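Local coordinates for protein CurM Sulfotransferase (Moorea producta, PDB 4GBM) that probably transfers a sulfo group from PAPS to a polyketide intermediate of curacin biosynthesis, and binds the product nucleotide adenosine-3'-5'-diphosphate, at residues A[59-64]-A[131-136]; A[90-95]-A[122-127]; A[163-168]-A[284-289]. The protein carries 2 engineered substitutions. All blocks are in the same frame, centred on the assembly; numbering follows the deposited sequence.

Contact 1: A[59-64]-A[131-136]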
loop_
_atom_site.group_PDB
_atom_site.type_symbol
_atom_site.label_atom_id
_atom_site.label_comp_id
_atom_site.label_asym_id
_atom_site.label_seq_id
_atom_site.Cartn_x
_atom_site.Cartn_y
_atom_site.Cartn_z
ATOM N N PHE A 59 -3.846 12.152 -5.014
ATOM C CA PHE A 59 -5.086 11.452 -4.721
ATOM C C PHE A 59 -4.706 10.060 -4.264
ATOM O O PHE A 59 -4.101 9.314 -5.022
ATOM C CB PHE A 59 -5.997 11.377 -5.948
ATOM C CG PHE A 59 -7.314 10.724 -5.665
ATOM C CD1 PHE A 59 -7.491 9.362 -5.885
ATOM C CD2 PHE A 59 -8.372 11.466 -5.146
ATOM C CE1 PHE A 59 -8.707 8.748 -5.606
ATOM C CE2 PHE A 59 -9.599 10.857 -4.868
ATOM C CZ PHE A 59 -9.764 9.496 -5.099
ATOM N N SER A 60 -5.039 9.725 -3.020
ATOM C CA SER A 60 -4.480 8.537 -2.375
ATOM C C SER A 60 -5.583 7.714 -1.692
ATOM O O SER A 60 -5.856 7.903 -0.497
ATOM C CB SER A 60 -3.401 8.980 -1.375
ATOM O OG SER A 60 -2.697 7.885 -0.836
ATOM N N PRO A 61 -6.234 6.816 -2.453
ATOM C CA PRO A 61 -7.403 6.084 -1.969
ATOM C C PRO A 61 -7.064 4.753 -1.288
ATOM O O PRO A 61 -5.924 4.294 -1.377
ATOM C CB PRO A 61 -8.172 5.798 -3.265
ATOM C CG PRO A 61 -7.091 5.584 -4.278
ATOM C CD PRO A 61 -6.007 6.587 -3.897
ATOM N N PRO A 62 -8.063 4.120 -0.633
ATOM C CA PRO A 62 -7.914 2.713 -0.252
ATOM C C PRO A 62 -7.685 1.867 -1.505
ATOM O O PRO A 62 -7.955 2.333 -2.623
ATOM C CB PRO A 62 -9.275 2.358 0.371
ATOM C CG PRO A 62 -9.939 3.666 0.667
ATOM C CD PRO A 62 -9.416 4.632 -0.352
ATOM N N GLU A 63 -7.197 0.644 -1.307
ATOM C CA GLU A 63 -6.805 -0.254 -2.395
ATOM C C GLU A 63 -7.823 -0.336 -3.535
ATOM O O GLU A 63 -8.999 -0.634 -3.322
ATOM C CB GLU A 63 -6.525 -1.660 -1.848
ATOM C CG GLU A 63 -5.159 -1.831 -1.166
ATOM C CD GLU A 63 -5.083 -1.358 0.290
ATOM O OE1 GLU A 63 -6.085 -0.870 0.870
ATOM O OE2 GLU A 63 -3.980 -1.483 0.856
ATOM N N LEU A 64 -7.341 -0.095 -4.751
ATOM C CA LEU A 64 -8.194 -0.120 -5.943
ATOM C C LEU A 64 -8.356 -1.523 -6.516
ATOM O O LEU A 64 -9.327 -1.789 -7.233
ATOM C CB LEU A 64 -7.625 0.813 -7.017
ATOM C CG LEU A 64 -7.540 2.298 -6.652
ATOM C CD1 LEU A 64 -6.731 3.052 -7.697
ATOM C CD2 LEU A 64 -8.923 2.907 -6.474
ATOM N N ARG A 131 -4.269 16.260 -10.134
ATOM C CA ARG A 131 -3.695 15.443 -9.057
ATOM C C ARG A 131 -3.036 14.174 -9.597
ATOM O O ARG A 131 -3.445 13.649 -10.637
ATOM C CB ARG A 131 -4.766 15.074 -8.028
ATOM C CG ARG A 131 -5.310 16.260 -7.235
ATOM C CD ARG A 131 -6.500 15.858 -6.375
ATOM N NE ARG A 131 -7.700 15.637 -7.187
ATOM C CZ ARG A 131 -8.891 15.300 -6.697
ATOM N NH1 ARG A 131 -9.059 15.128 -5.391
ATOM N NH2 ARG A 131 -9.917 15.128 -7.522
ATOM N N LEU A 132 -2.012 13.701 -8.886
ATOM C CA LEU A 132 -1.340 12.436 -9.188
ATOM C C LEU A 132 -1.866 11.314 -8.301
ATOM O O LEU A 132 -1.970 11.470 -7.087
ATOM C CB LEU A 132 0.176 12.541 -8.957
ATOM C CG LEU A 132 1.077 13.403 -9.849
ATOM C CD1 LEU A 132 2.511 13.243 -9.355
ATOM C CD2 LEU A 132 0.982 13.027 -11.328
ATOM N N LEU A 133 -2.165 10.172 -8.914
ATOM C CA LEU A 133 -2.621 9.000 -8.176
ATOM C C LEU A 133 -1.493 8.359 -7.376
ATOM O O LEU A 133 -0.388 8.174 -7.885
ATOM C CB LEU A 133 -3.211 7.975 -9.146
ATOM C CG LEU A 133 -3.754 6.677 -8.552
ATOM C CD1 LEU A 133 -4.952 6.948 -7.656
ATOM C CD2 LEU A 133 -4.151 5.735 -9.678
ATOM N N VAL A 134 -1.789 8.069 -6.113
ATOM C CA VAL A 134 -0.944 7.246 -5.251
ATOM C C VAL A 134 -1.633 5.908 -5.120
ATOM O O VAL A 134 -2.751 5.815 -4.604
ATOM C CB VAL A 134 -0.775 7.868 -3.852
ATOM C CG1 VAL A 134 0.070 6.954 -2.974
ATOM C CG2 VAL A 134 -0.160 9.261 -3.949
ATOM N N ASP A 135 -0.961 4.871 -5.607
ATOM C CA ASP A 135 -1.513 3.525 -5.650
ATOM C C ASP A 135 -0.743 2.636 -4.664
ATOM O O ASP A 135 0.405 2.267 -4.907
ATOM C CB ASP A 135 -1.440 2.985 -7.087
ATOM C CG ASP A 135 -2.185 1.678 -7.262
ATOM O OD1 ASP A 135 -2.542 1.356 -8.418
ATOM O OD2 ASP A 135 -2.414 0.976 -6.257
ATOM N N LYS A 136 -1.397 2.302 -3.548
ATOM C CA LYS A 136 -0.801 1.497 -2.473
ATOM C C LYS A 136 -1.512 0.158 -2.289
ATOM O O LYS A 136 -2.739 0.115 -2.162
ATOM C CB LYS A 136 -0.867 2.269 -1.142
ATOM C CG LYS A 136 -0.163 1.573 0.057
ATOM C CD LYS A 136 -1.047 0.525 0.800
ATOM C CE LYS A 136 -2.040 1.183 1.759
ATOM N NZ LYS A 136 -2.649 0.131 2.639
HETATM O O HOH W 1 -4.427 1.924 -0.465
HETATM O O HOH W 2 -4.040 3.711 -3.333
HETATM O O HOH W 3 -5.410 2.042 2.378
HETATM O O HOH W 4 -4.808 1.250 -4.842
#

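Contact 2: A[90-95]-A[122-127]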
loop_
_atom_site.group_PDB
_atom_site.type_symbol
_atom_site.label_atom_id
_atom_site.label_comp_id
_atom_site.label_asym_id
_atom_site.label_seq_id
_atom_site.Cartn_x
_atom_site.Cartn_y
_atom_site.Cartn_z
ATOM N N LYS A 90 -15.365 4.157 -3.548
ATOM C CA LYS A 90 -15.126 5.421 -2.852
ATOM C C LYS A 90 -14.427 6.445 -3.731
ATOM O O LYS A 90 -14.698 7.644 -3.623
ATOM C CB LYS A 90 -14.320 5.199 -1.564
ATOM C CG LYS A 90 -15.138 4.593 -0.436
ATOM C CD LYS A 90 -14.283 4.364 0.802
ATOM C CE LYS A 90 -15.113 3.787 1.941
ATOM N NZ LYS A 90 -16.200 4.702 2.379
ATOM N N THR A 91 -13.524 5.972 -4.593
ATOM C CA THR A 91 -12.821 6.860 -5.513
ATOM C C THR A 91 -13.802 7.588 -6.428
ATOM O O THR A 91 -13.777 8.817 -6.505
ATOM C CB THR A 91 -11.735 6.110 -6.318
ATOM O OG1 THR A 91 -10.672 5.748 -5.429
ATOM C CG2 THR A 91 -11.171 6.986 -7.425
ATOM N N PHE A 92 -14.678 6.840 -7.100
ATOM C CA PHE A 92 -15.668 7.465 -7.975
ATOM C C PHE A 92 -16.654 8.355 -7.210
ATOM O O PHE A 92 -17.095 9.380 -7.731
ATOM C CB PHE A 92 -16.401 6.419 -8.830
ATOM C CG PHE A 92 -15.583 5.889 -9.981
ATOM C CD1 PHE A 92 -15.118 6.745 -10.980
ATOM C CD2 PHE A 92 -15.289 4.534 -10.075
ATOM C CE1 PHE A 92 -14.363 6.255 -12.044
ATOM C CE2 PHE A 92 -14.533 4.033 -11.136
ATOM C CZ PHE A 92 -14.073 4.893 -12.120
ATOM N N MET A 93 -16.972 7.979 -5.971
ATOM C CA MET A 93 -17.808 8.817 -5.100
ATOM C C MET A 93 -17.183 10.185 -4.847
ATOM O O MET A 93 -17.866 11.202 -4.937
ATOM C CB MET A 93 -18.074 8.139 -3.760
ATOM C CG MET A 93 -18.881 6.866 -3.835
ATOM S SD MET A 93 -19.336 6.346 -2.183
ATOM C CE MET A 93 -18.969 4.601 -2.202
ATOM N N GLU A 94 -15.885 10.197 -4.531
ATOM C CA GLU A 94 -15.156 11.439 -4.251
ATOM C C GLU A 94 -15.023 12.317 -5.492
ATOM O O GLU A 94 -15.415 13.489 -5.481
ATOM C CB GLU A 94 -13.750 11.137 -3.707
ATOM C CG GLU A 94 -13.696 10.539 -2.307
ATOM C CD GLU A 94 -13.969 11.544 -1.192
ATOM O OE1 GLU A 94 -14.304 11.096 -0.076
ATOM O OE2 GLU A 94 -13.849 12.772 -1.420
ATOM N N VAL A 95 -14.468 11.738 -6.557
ATOM C CA VAL A 95 -14.089 12.499 -7.749
ATOM C C VAL A 95 -15.281 12.934 -8.604
ATOM O O VAL A 95 -15.183 13.904 -9.362
ATOM C CB VAL A 95 -13.016 11.761 -8.610
ATOM C CG1 VAL A 95 -11.791 11.439 -7.767
ATOM C CG2 VAL A 95 -13.578 10.493 -9.243
ATOM N N GLY A 122 -6.815 5.072 -16.840
ATOM C CA GLY A 122 -6.849 6.290 -17.649
ATOM C C GLY A 122 -8.025 7.181 -17.282
ATOM O O GLY A 122 -7.891 8.412 -17.201
ATOM N N MET A 123 -9.174 6.549 -17.053
ATOM C CA MET A 123 -10.390 7.216 -16.580
ATOM C C MET A 123 -10.200 7.840 -15.196
ATOM O O MET A 123 -10.639 8.962 -14.949
ATOM C CB MET A 123 -11.542 6.210 -16.550
ATOM C CG MET A 123 -12.891 6.754 -16.112
ATOM S SD MET A 123 -14.119 5.434 -16.056
ATOM C CE MET A 123 -13.871 4.684 -17.661
ATOM N N LEU A 124 -9.550 7.115 -14.293
ATOM C CA LEU A 124 -9.254 7.673 -12.973
ATOM C C LEU A 124 -8.335 8.881 -13.093
ATOM O O LEU A 124 -8.591 9.917 -12.471
ATOM C CB LEU A 124 -8.630 6.628 -12.046
ATOM C CG LEU A 124 -9.518 5.467 -11.592
ATOM C CD1 LEU A 124 -8.740 4.520 -10.689
ATOM C CD2 LEU A 124 -10.763 5.982 -10.875
ATOM N N GLN A 125 -7.287 8.759 -13.907
ATOM C CA GLN A 125 -6.339 9.859 -14.105
ATOM C C GLN A 125 -7.047 11.135 -14.559
ATOM O O GLN A 125 -6.793 12.213 -14.020
ATOM C CB GLN A 125 -5.229 9.472 -15.085
ATOM C CG GLN A 125 -4.188 8.528 -14.476
ATOM C CD GLN A 125 -3.114 8.118 -15.470
ATOM O OE1 GLN A 125 -3.390 7.889 -16.651
ATOM N NE2 GLN A 125 -1.879 8.016 -14.992
ATOM N N GLU A 126 -7.956 11.013 -15.526
ATOM C CA GLU A 126 -8.670 12.198 -16.010
ATOM C C GLU A 126 -9.625 12.771 -14.957
ATOM O O GLU A 126 -9.792 13.988 -14.858
ATOM C CB GLU A 126 -9.385 11.923 -17.342
ATOM C CG GLU A 126 -10.624 11.056 -17.232
ATOM C CD GLU A 126 -11.406 10.963 -18.524
ATOM O OE1 GLU A 126 -11.937 9.868 -18.789
ATOM O OE2 GLU A 126 -11.500 11.968 -19.270
ATOM N N ASN A 127 -10.237 11.906 -14.157
ATOM C CA ASN A 127 -11.189 12.383 -13.158
ATOM C C ASN A 127 -10.531 13.019 -11.928
ATOM O O ASN A 127 -11.174 13.783 -11.203
ATOM C CB ASN A 127 -12.172 11.283 -12.763
ATOM C CG ASN A 127 -13.333 11.186 -13.727
ATOM O OD1 ASN A 127 -14.371 11.818 -13.528
ATOM N ND2 ASN A 127 -13.153 10.422 -14.800
HETATM O O HOH W 5 -15.070 14.003 -11.989
#

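Contact 3: A[163-168]-A[284-289]. With A3P (adenosine-3'-5'-diphosphate), chain G.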
loop_
_atom_site.group_PDB
_atom_site.type_symbol
_atom_site.label_atom_id
_atom_site.label_comp_id
_atom_site.label_asym_id
_atom_site.label_seq_id
_atom_site.Cartn_x
_atom_site.Cartn_y
_atom_site.Cartn_z
ATOM N N VAL A 163 9.550 0.152 4.307
ATOM C CA VAL A 163 10.072 -1.010 5.030
ATOM C C VAL A 163 9.836 -0.879 6.534
ATOM O O VAL A 163 9.814 0.229 7.070
ATOM C CB VAL A 163 11.588 -1.259 4.753
ATOM C CG1 VAL A 163 11.837 -1.571 3.292
ATOM C CG2 VAL A 163 12.450 -0.082 5.189
ATOM N N ARG A 164 9.636 -2.017 7.196
ATOM C CA ARG A 164 9.517 -2.061 8.652
ATOM C C ARG A 164 10.317 -3.250 9.176
ATOM O O ARG A 164 10.487 -4.240 8.473
ATOM C CB ARG A 164 8.044 -2.146 9.073
ATOM C CG ARG A 164 7.845 -2.022 10.582
ATOM C CD ARG A 164 6.388 -2.004 10.943
ATOM N NE ARG A 164 6.223 -1.743 12.371
ATOM C CZ ARG A 164 5.055 -1.788 13.000
ATOM N NH1 ARG A 164 3.961 -2.135 12.333
ATOM N NH2 ARG A 164 4.984 -1.506 14.295
ATOM N N HIS A 165 10.812 -3.140 10.409
ATOM C CA HIS A 165 11.602 -4.195 11.018
ATOM C C HIS A 165 10.850 -5.526 10.950
ATOM O O HIS A 165 9.650 -5.574 11.240
ATOM C CB HIS A 165 11.893 -3.846 12.476
ATOM C CG HIS A 165 12.982 -4.670 13.089
ATOM N ND1 HIS A 165 12.806 -5.989 13.463
ATOM C CD2 HIS A 165 14.260 -4.355 13.406
ATOM C CE1 HIS A 165 13.936 -6.452 13.967
ATOM N NE2 HIS A 165 14.831 -5.481 13.948
ATOM N N PRO A 166 11.549 -6.610 10.586
ATOM C CA PRO A 166 10.854 -7.894 10.461
ATOM C C PRO A 166 10.175 -8.379 11.757
ATOM O O PRO A 166 9.119 -9.007 11.687
ATOM C CB PRO A 166 11.973 -8.863 10.027
ATOM C CG PRO A 166 13.246 -8.190 10.469
ATOM C CD PRO A 166 12.984 -6.728 10.264
ATOM N N TYR A 167 10.760 -8.098 12.921
ATOM C CA TYR A 167 10.146 -8.546 14.184
ATOM C C TYR A 167 8.766 -7.913 14.350
ATOM O O TYR A 167 7.806 -8.578 14.756
ATOM C CB TYR A 167 11.000 -8.166 15.393
ATOM C CG TYR A 167 12.282 -8.935 15.617
ATOM C CD1 TYR A 167 12.787 -9.843 14.674
ATOM C CD2 TYR A 167 13.021 -8.715 16.781
ATOM C CE1 TYR A 167 13.987 -10.520 14.904
ATOM C CE2 TYR A 167 14.218 -9.382 17.014
ATOM C CZ TYR A 167 14.691 -10.282 16.075
ATOM O OH TYR A 167 15.872 -10.938 16.315
ATOM N N SER A 168 8.672 -6.622 14.029
ATOM C CA SER A 168 7.426 -5.876 14.170
ATOM C C SER A 168 6.375 -6.394 13.199
ATOM O O SER A 168 5.210 -6.573 13.571
ATOM C CB SER A 168 7.675 -4.386 13.938
ATOM O OG SER A 168 8.663 -3.896 14.826
ATOM N N ASP A 284 9.672 1.269 17.986
ATOM C CA ASP A 284 10.725 0.541 18.711
ATOM C C ASP A 284 10.300 -0.822 19.244
ATOM O O ASP A 284 11.038 -1.432 20.023
ATOM C CB ASP A 284 11.235 1.376 19.895
ATOM C CG ASP A 284 12.151 2.519 19.480
ATOM O OD1 ASP A 284 12.557 2.601 18.305
ATOM O OD2 ASP A 284 12.475 3.344 20.359
ATOM N N LYS A 285 9.129 -1.305 18.835
ATOM C CA LYS A 285 8.608 -2.576 19.353
ATOM C C LYS A 285 9.558 -3.740 19.107
ATOM O O LYS A 285 9.637 -4.658 19.921
ATOM C CB LYS A 285 7.225 -2.866 18.778
ATOM C CG LYS A 285 6.161 -1.959 19.393
ATOM C CD LYS A 285 4.818 -2.094 18.700
ATOM C CE LYS A 285 4.077 -3.344 19.140
ATOM N NZ LYS A 285 2.639 -3.235 18.762
ATOM N N TRP A 286 10.302 -3.672 18.006
ATOM C CA TRP A 286 11.274 -4.710 17.660
ATOM C C TRP A 286 12.365 -4.899 18.717
ATOM O O TRP A 286 12.986 -5.960 18.777
ATOM C CB TRP A 286 11.913 -4.421 16.298
ATOM C CG TRP A 286 12.685 -3.136 16.247
ATOM C CD1 TRP A 286 12.201 -1.904 15.888
ATOM C CD2 TRP A 286 14.074 -2.941 16.564
ATOM N NE1 TRP A 286 13.195 -0.968 15.955
ATOM C CE2 TRP A 286 14.354 -1.568 16.370
ATOM C CE3 TRP A 286 15.107 -3.789 16.994
ATOM C CZ2 TRP A 286 15.623 -1.021 16.589
ATOM C CZ3 TRP A 286 16.373 -3.244 17.210
ATOM C CH2 TRP A 286 16.616 -1.868 17.012
ATOM N N LYS A 287 12.600 -3.880 19.543
ATOM C CA LYS A 287 13.627 -3.971 20.577
ATOM C C LYS A 287 13.250 -4.955 21.678
ATOM O O LYS A 287 14.125 -5.453 22.386
ATOM C CB LYS A 287 13.935 -2.598 21.178
ATOM C CG LYS A 287 14.583 -1.625 20.203
ATOM C CD LYS A 287 14.858 -0.281 20.868
ATOM C CE LYS A 287 15.364 0.731 19.853
ATOM N NZ LYS A 287 15.540 2.087 20.452
ATOM N N THR A 288 11.956 -5.232 21.822
ATOM C CA THR A 288 11.486 -6.090 22.915
ATOM C C THR A 288 10.659 -7.295 22.476
ATOM O O THR A 288 10.420 -8.201 23.283
ATOM C CB THR A 288 10.690 -5.298 23.984
ATOM O OG1 THR A 288 9.618 -4.585 23.357
ATOM C CG2 THR A 288 11.598 -4.326 24.734
ATOM N N ILE A 289 10.230 -7.314 21.212
ATOM C CA ILE A 289 9.483 -8.445 20.681
ATOM C C ILE A 289 10.328 -9.714 20.789
ATOM O O ILE A 289 11.501 -9.732 20.399
ATOM C CB ILE A 289 9.027 -8.201 19.219
ATOM C CG1 ILE A 289 7.827 -7.248 19.200
ATOM C CG2 ILE A 289 8.657 -9.515 18.536
ATOM C CD1 ILE A 289 7.491 -6.687 17.829
HETATM P P1 A3P G . -0.685 -3.202 14.109
HETATM O O1P A3P G . -1.024 -4.658 13.909
HETATM O O2P A3P G . -1.886 -2.341 14.405
HETATM O O3P A3P G . 0.487 -2.991 15.025
HETATM P P2 A3P G . -0.441 -1.679 7.062
HETATM O O4P A3P G . 0.708 -1.731 6.106
HETATM O O5P A3P G . -1.220 -2.955 7.211
HETATM O O6P A3P G . -1.310 -0.464 6.871
HETATM O "O5'" A3P G . 0.251 -1.502 8.514
HETATM C "C5'" A3P G . -0.550 -1.644 9.692
HETATM C "C4'" A3P G . 0.302 -1.179 10.847
HETATM O "O4'" A3P G . 0.457 0.243 10.762
HETATM C "C3'" A3P G . -0.366 -1.398 12.191
HETATM O "O3'" A3P G . -0.167 -2.748 12.635
HETATM C "C2'" A3P G . 0.338 -0.348 13.043
HETATM O "O2'" A3P G . 1.538 -0.874 13.616
HETATM C "C1'" A3P G . 0.712 0.759 12.063
HETATM N N9 A3P G . -0.141 1.954 12.285
HETATM C C8 A3P G . -1.449 2.105 11.988
HETATM N N7 A3P G . -1.903 3.330 12.365
HETATM C C5 A3P G . -0.855 3.975 12.920
HETATM C C6 A3P G . -0.614 5.305 13.529
HETATM N N6 A3P G . -1.621 6.209 13.606
HETATM N N1 A3P G . 0.639 5.569 13.987
HETATM C C2 A3P G . 1.652 4.677 13.898
HETATM N N3 A3P G . 1.499 3.453 13.349
HETATM C C4 A3P G . 0.298 3.074 12.857
HETATM O O HOH W 6 2.992 -2.989 15.843
#

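Contact 1: A[59-64]-A[131-136]
At one edge of the five-stranded parallel sheet of this sulfotransferase fold, the short strand 58-59 pairs with strand 132-136 through Phe-59 and Leu-133. Phe-59 N donates to Leu-132 O at 2.9 Å, and Val-134 N donates to Phe-59 O at 2.8 Å. These two bonds flank Leu-133, as a parallel bridge requires. Phe-59 and Leu-133 project to the same face of the sheet, where Leu-133 CD1 meets the ring edge in its plane, 3.9 Å from Phe-59 CD1. At another rim atom, Phe-59 CD2 lies over one face of the Arg-131 guanidinium, the two planes 80° apart, while Arg-131 NE bonds to Ile-128 O.

Beyond Ser-60 direct pairing gives way to water. Ser-60 OG lies 3.6 Å from Val-134 CB and donates its hydrogen bond to Arg-49 O, in helix 45-53. A water accepts from Lys-136 N and lies 2.8 Å from Pro-61 O, also within hydrogen-bonding distance of Val-134 O, and so links the two backbones; another joins Leu-64 N to Asp-135 OD2. The segments close again at a salt bridge, Lys-136 NZ to Glu-63 OE2 at 2.7 Å. The amine meets the syn side of that oxygen, 27° out of the carboxylate plane. Lys-136 gets there by bending at chi2 (-85°), which turns CD off the extended line, and again at chi3.

Lys-136 NZ also bonds Ser-45 OG and Thr-46 OG1, residues of the P-loop-like turn that bind the nucleotide, and its side chain comes within about 4 Å of that ligand. Strand 35-39 flanks strand 132-136 on its other side; helix 87-96 packs on Phe-59, Pro-61 and Leu-64, and helix 45-53 on Ser-60 and Pro-62.

Contact 2: A[90-95]-A[122-127]
Leu-124 CD2 sits over one face of the Phe-92 ring, 4.1 Å from the centroid and 29° off the ring normal, a CH-pi contact. Met-123 SD approaches the same ring obliquely, 5.0 Å from its centroid and 66° off the normal, in a Met-aromatic contact. Both reach the far end of the ring, at CZ and CE1. The other flat group, the Asn-127 amide, is turned back on its own helix: ND2 donates to Met-123 O at 2.9 Å, with that oxygen in the amide plane. The same oxygen accepts the helical bond from Asn-127 N, which arrives from the opposite face of the carbonyl plane.

Helices 87-96 and 117-128 run in nearly the same direction, with local axes 10.9 Å apart and crossing at 29°. Both belong to the strand-free helical connection between the parallel, adjacent strands 58-59 and 132-136. Thr-91 CG2, anti to its backbone N, meets Leu-124 CD2 at 3.6 Å, while Thr-91 OG1 bonds within its own helix to Gly-87 O. An alanine in place of Phe-92 would probably open a gap beside Leu-124 CD2 and leave the Met-123 sulfur without its aromatic partner. One turn on, Val-95 CG2 packs 3.9 Å from Asn-127 CB. A water there donates to Val-95 O at 2.6 Å and also to Asn-127 OD1. Phe-92 also touches Ser-103 and Leu-106 of helix 100-113.

Contact 3: A[163-168]-A[284-289]
Trp-286 lies flat against His-165 in an offset stack, its five-membered ring 4.2 Å from the imidazole between centroids and the planes only 7° apart. Trp-286 CB itself stands over the imidazole face, 3.4 Å from its centroid. CG of Trp-286 takes the crowded position between backbone N and carbonyl carbon (chi1 62°), and Lys-287 CG lies over the opposite face of the indole, toward its rim. Beside the stack, Trp-286 O meets the Tyr-167 ring at its edge, 3.4 Å from CD2. Ile-289 CD1 completes the packing 3.6 Å from Tyr-167 O and also touches Ser-168 CA.

The imidazole's rotation is fixed from both nitrogens. His-165 is the N-cap of helix 166-175: its ND1 accepts from Tyr-167 N at 3.0 Å, close to the ring plane, and NE2 bonds to Glu-309 O, a pattern consistent with a neutral ring protonated at NE2. Strand 158-163 running into this capped helix, with Arg-164 at the turn, matches the 3'-phosphate-binding element of sulfotransferases. Arg-164 NH1 donates to the ribose O2' of adenosine-3'-5'-diphosphate at 3.0 Å. A water accepts from Arg-164 NH2 at 2.9 Å and from Lys-285 NZ, and donates to O3P of the ligand's 3'-phosphate. The two cationic groups thus meet through water, and the phosphate probably eases their repulsion.

Further out, Leu-282 O receives Arg-164 NH2, Arg-42 O receives NH1, and Tyr-221 makes a cation-pi contact with the guanidinium. Ser-172, on the same helix 166-175, also bonds the nucleotide.

In the fold
Contacts 1 and 2 form one continuous region, their centres about 10 Å apart. Thr-91 and Val-95 of helix 87-96 carry the packing across, with Thr-91 CG2 3.5 Å from Phe-59 CE1, and helix 117-128 leads directly into strand 132-136. Along the chain both segments of contact 2 fall between those of contact 1; contact 3 follows later. Its centre is about 27 Å from that of contact 1 and about 37 Å from that of contact 2; contacts 2 and 3 lie on opposite sides of the chain's centre. Lys-136 of contact 1 comes near the nucleotide and Arg-164 of contact 3 bonds it, so the strands on either side of the central strand 35-39 both contribute to one site.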